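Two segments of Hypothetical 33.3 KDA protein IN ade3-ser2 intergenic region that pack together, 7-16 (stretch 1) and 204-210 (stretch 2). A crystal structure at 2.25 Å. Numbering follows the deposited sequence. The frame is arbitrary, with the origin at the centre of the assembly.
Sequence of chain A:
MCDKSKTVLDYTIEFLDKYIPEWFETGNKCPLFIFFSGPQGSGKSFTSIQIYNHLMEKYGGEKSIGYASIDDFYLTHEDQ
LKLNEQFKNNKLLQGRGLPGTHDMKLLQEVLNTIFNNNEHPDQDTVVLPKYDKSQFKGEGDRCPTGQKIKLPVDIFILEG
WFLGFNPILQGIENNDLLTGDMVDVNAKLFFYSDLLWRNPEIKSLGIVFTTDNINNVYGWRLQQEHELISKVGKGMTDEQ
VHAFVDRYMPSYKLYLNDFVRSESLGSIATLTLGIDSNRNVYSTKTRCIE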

# COMPACT_ATOMS: atom_id res chain seq x y z
N THR A 7 -11.31 -18.05 3.66
CA THR A 7 -10.30 -17.10 4.12
C THR A 7 -10.31 -15.86 3.22
O THR A 7 -11.02 -15.81 2.22
CB THR A 7 -8.90 -17.71 4.03
OG1 THR A 7 -8.62 -18.06 2.67
CG2 THR A 7 -8.79 -18.96 4.90
N VAL A 8 -9.52 -14.86 3.59
CA VAL A 8 -9.44 -13.64 2.80
C VAL A 8 -9.02 -14.02 1.38
O VAL A 8 -9.50 -13.44 0.41
CB VAL A 8 -8.40 -12.66 3.39
CG1 VAL A 8 -8.82 -12.23 4.78
CG2 VAL A 8 -7.04 -13.31 3.43
N LEU A 9 -8.14 -15.01 1.28
CA LEU A 9 -7.64 -15.49 -0.00
C LEU A 9 -8.79 -16.04 -0.85
O LEU A 9 -8.90 -15.75 -2.04
CB LEU A 9 -6.63 -16.61 0.23
CG LEU A 9 -5.36 -16.68 -0.64
CD1 LEU A 9 -4.91 -18.14 -0.68
CD2 LEU A 9 -5.59 -16.18 -2.05
N ASP A 10 -9.63 -16.85 -0.22
CA ASP A 10 -10.78 -17.45 -0.89
C ASP A 10 -11.66 -16.37 -1.51
O ASP A 10 -12.05 -16.47 -2.68
CB ASP A 10 -11.60 -18.26 0.12
CG ASP A 10 -10.88 -19.52 0.59
OD1 ASP A 10 -11.31 -20.09 1.60
OD2 ASP A 10 -9.89 -19.94 -0.06
N TYR A 11 -11.97 -15.35 -0.73
CA TYR A 11 -12.80 -14.27 -1.22
C TYR A 11 -12.10 -13.47 -2.30
O TYR A 11 -12.71 -13.10 -3.31
CB TYR A 11 -13.20 -13.34 -0.07
CG TYR A 11 -14.24 -13.92 0.84
CD1 TYR A 11 -13.92 -14.32 2.14
CD2 TYR A 11 -15.56 -14.09 0.41
CE1 TYR A 11 -14.88 -14.87 2.98
CE2 TYR A 11 -16.53 -14.63 1.24
CZ TYR A 11 -16.18 -15.01 2.52
OH TYR A 11 -17.15 -15.55 3.35
N THR A 12 -10.82 -13.20 -2.09
CA THR A 12 -10.05 -12.42 -3.05
C THR A 12 -9.95 -13.10 -4.43
O THR A 12 -10.15 -12.45 -5.45
CB THR A 12 -8.65 -12.12 -2.50
OG1 THR A 12 -8.76 -11.40 -1.27
CG2 THR A 12 -7.86 -11.29 -3.50
N ILE A 13 -9.66 -14.40 -4.43
CA ILE A 13 -9.54 -15.17 -5.67
C ILE A 13 -10.89 -15.23 -6.36
O ILE A 13 -10.99 -15.12 -7.58
CB ILE A 13 -9.06 -16.62 -5.39
CG1 ILE A 13 -7.60 -16.61 -4.93
CG2 ILE A 13 -9.24 -17.49 -6.63
CD1 ILE A 13 -7.03 -17.99 -4.64
N GLU A 14 -11.94 -15.42 -5.56
CA GLU A 14 -13.30 -15.48 -6.05
C GLU A 14 -13.59 -14.18 -6.81
O GLU A 14 -14.02 -14.19 -7.97
CB GLU A 14 -14.23 -15.64 -4.85
CG GLU A 14 -15.71 -15.47 -5.11
CD GLU A 14 -16.53 -15.67 -3.84
OE1 GLU A 14 -16.48 -16.79 -3.28
OE2 GLU A 14 -17.20 -14.71 -3.40
N PHE A 15 -13.35 -13.06 -6.14
CA PHE A 15 -13.56 -11.73 -6.71
C PHE A 15 -12.74 -11.49 -7.98
O PHE A 15 -13.27 -11.05 -8.99
CB PHE A 15 -13.22 -10.69 -5.63
CG PHE A 15 -13.06 -9.28 -6.16
CD1 PHE A 15 -11.79 -8.71 -6.27
CD2 PHE A 15 -14.18 -8.51 -6.50
CE1 PHE A 15 -11.64 -7.38 -6.70
CE2 PHE A 15 -14.03 -7.18 -6.93
CZ PHE A 15 -12.77 -6.62 -7.03
N LEU A 16 -11.45 -11.81 -7.94
CA LEU A 16 -10.58 -11.58 -9.09
C LEU A 16 -10.81 -12.52 -10.27
O LEU A 16 -10.66 -12.10 -11.42
CB LEU A 16 -9.11 -11.60 -8.68
CG LEU A 16 -8.67 -10.42 -7.81
CD1 LEU A 16 -7.19 -10.54 -7.46
CD2 LEU A 16 -8.95 -9.11 -8.54
N SER A 204 -8.68 0.03 -12.42
CA SER A 204 -8.30 -0.92 -11.38
C SER A 204 -9.40 -1.63 -10.60
O SER A 204 -10.57 -1.24 -10.60
CB SER A 204 -7.46 -0.17 -10.36
OG SER A 204 -8.25 0.90 -9.84
N LEU A 205 -8.95 -2.67 -9.91
CA LEU A 205 -9.78 -3.47 -9.03
C LEU A 205 -9.14 -3.25 -7.66
O LEU A 205 -7.91 -3.18 -7.55
CB LEU A 205 -9.73 -4.95 -9.41
CG LEU A 205 -10.37 -5.27 -10.76
CD1 LEU A 205 -10.18 -6.74 -11.06
CD2 LEU A 205 -11.84 -4.89 -10.72
N GLY A 206 -9.96 -3.12 -6.63
CA GLY A 206 -9.42 -2.88 -5.31
C GLY A 206 -9.76 -3.94 -4.30
O GLY A 206 -10.86 -4.49 -4.30
N ILE A 207 -8.80 -4.24 -3.43
CA ILE A 207 -8.97 -5.21 -2.36
C ILE A 207 -8.71 -4.43 -1.08
O ILE A 207 -7.59 -4.00 -0.81
CB ILE A 207 -7.94 -6.35 -2.43
CG1 ILE A 207 -7.82 -6.89 -3.87
CG2 ILE A 207 -8.33 -7.44 -1.41
CD1 ILE A 207 -9.04 -7.56 -4.39
N VAL A 208 -9.76 -4.25 -0.29
CA VAL A 208 -9.65 -3.50 0.95
C VAL A 208 -9.86 -4.36 2.18
O VAL A 208 -10.86 -5.09 2.28
CB VAL A 208 -10.65 -2.32 0.97
CG1 VAL A 208 -10.61 -1.61 2.34
CG2 VAL A 208 -10.32 -1.34 -0.15
N PHE A 209 -8.91 -4.25 3.10
CA PHE A 209 -8.95 -4.97 4.37
C PHE A 209 -9.21 -3.96 5.47
O PHE A 209 -8.48 -2.97 5.60
CB PHE A 209 -7.59 -5.62 4.68
CG PHE A 209 -7.33 -6.93 3.97
CD1 PHE A 209 -7.81 -7.17 2.68
CD2 PHE A 209 -6.55 -7.91 4.58
CE1 PHE A 209 -7.52 -8.37 2.03
CE2 PHE A 209 -6.26 -9.11 3.93
CZ PHE A 209 -6.74 -9.34 2.65
N THR A 210 -10.27 -4.18 6.25
CA THR A 210 -10.52 -3.31 7.38
C THR A 210 -10.74 -4.24 8.59
O THR A 210 -10.86 -5.46 8.42
CB THR A 210 -11.74 -2.38 7.17
OG1 THR A 210 -11.68 -1.32 8.13
CG2 THR A 210 -13.05 -3.14 7.33

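A helix, residues 8-16, lies nearly antiparallel along a strand, 204-210, at 165° between their N-to-C directions and 10.3 Å between axes at closest approach. No hydrogen bond joins the two. The contact is made mainly by side chains packing, and it buries 344 Å² in all, most heavily around Ile207 and Phe15.

Ile207 gives up the most surface, 66 Å². Its CA-to-CB bond points sideways to the helix, but with chi1 and chi2 both m the end of the side chain turns nearer, and Ile207 CD1 comes within 3.5 Å of Phe15 CE1. Ile207 CD1 is also 4.4 Å from Leu16 CD2, while Ile207 CG2 lies 4.0 Å from Thr12 OG1. The beta-branch suits the extended backbone of a strand, and CG2 and CD1 of Ile207 both pack on Thr12, CD1 meeting Phe15 and Leu16 as well.

Phe15 covers almost as much, 64 Å². Its CA-to-CB bond points toward the strand, and the t rotamer at chi1 sets Phe15 CE1 among three consecutive strand residues. Besides Ile207, Phe15 CE1 approaches Leu205 CB at 4.1 Å and the backbone oxygen of Gly206, O, at 3.8 Å. Gly206 therefore contributes through its backbone; a CB there would point away from the helix. Phenylalanine supplies the reach from the helix to that pocket.

Leu205, with 50 Å² covered, points toward the helix and extends in the m,t rotamer. Leu16 has the same rotamer, and although its CA-to-CB bond runs sideways, its end comes nearer: Leu16 CD2 meets Leu205 CD1 at 3.7 Å. Two branched leucines close this end of the contact with methyl groups.

At the other end, Phe209 bridges the gap with its length. The CA atoms of Val8 and Phe209 stand 8.8 Å apart, yet Phe209 CZ reaches Val8 CB at 3.8 Å, so a compact valine is enough on the helix side. Between these ends the backbones draw closer, 7.3 Å from Thr12 CA to Ile207 CA, and the helix presents a small side chain. Thr12 can be buried against isoleucine because its hydroxyl is satisfied within its own helix, Thr12 OG1 donating to Val8 O at 2.7 Å.

The rule is one of spacing: Val8, Thr12, Phe15 and Leu16 recur at three or four residues along the helix, while Leu205, Ile207 and Phe209 alternate along the strand. Large side chains fill the wider gaps, and small ones sit where a long partner or a near backbone already closes the distance.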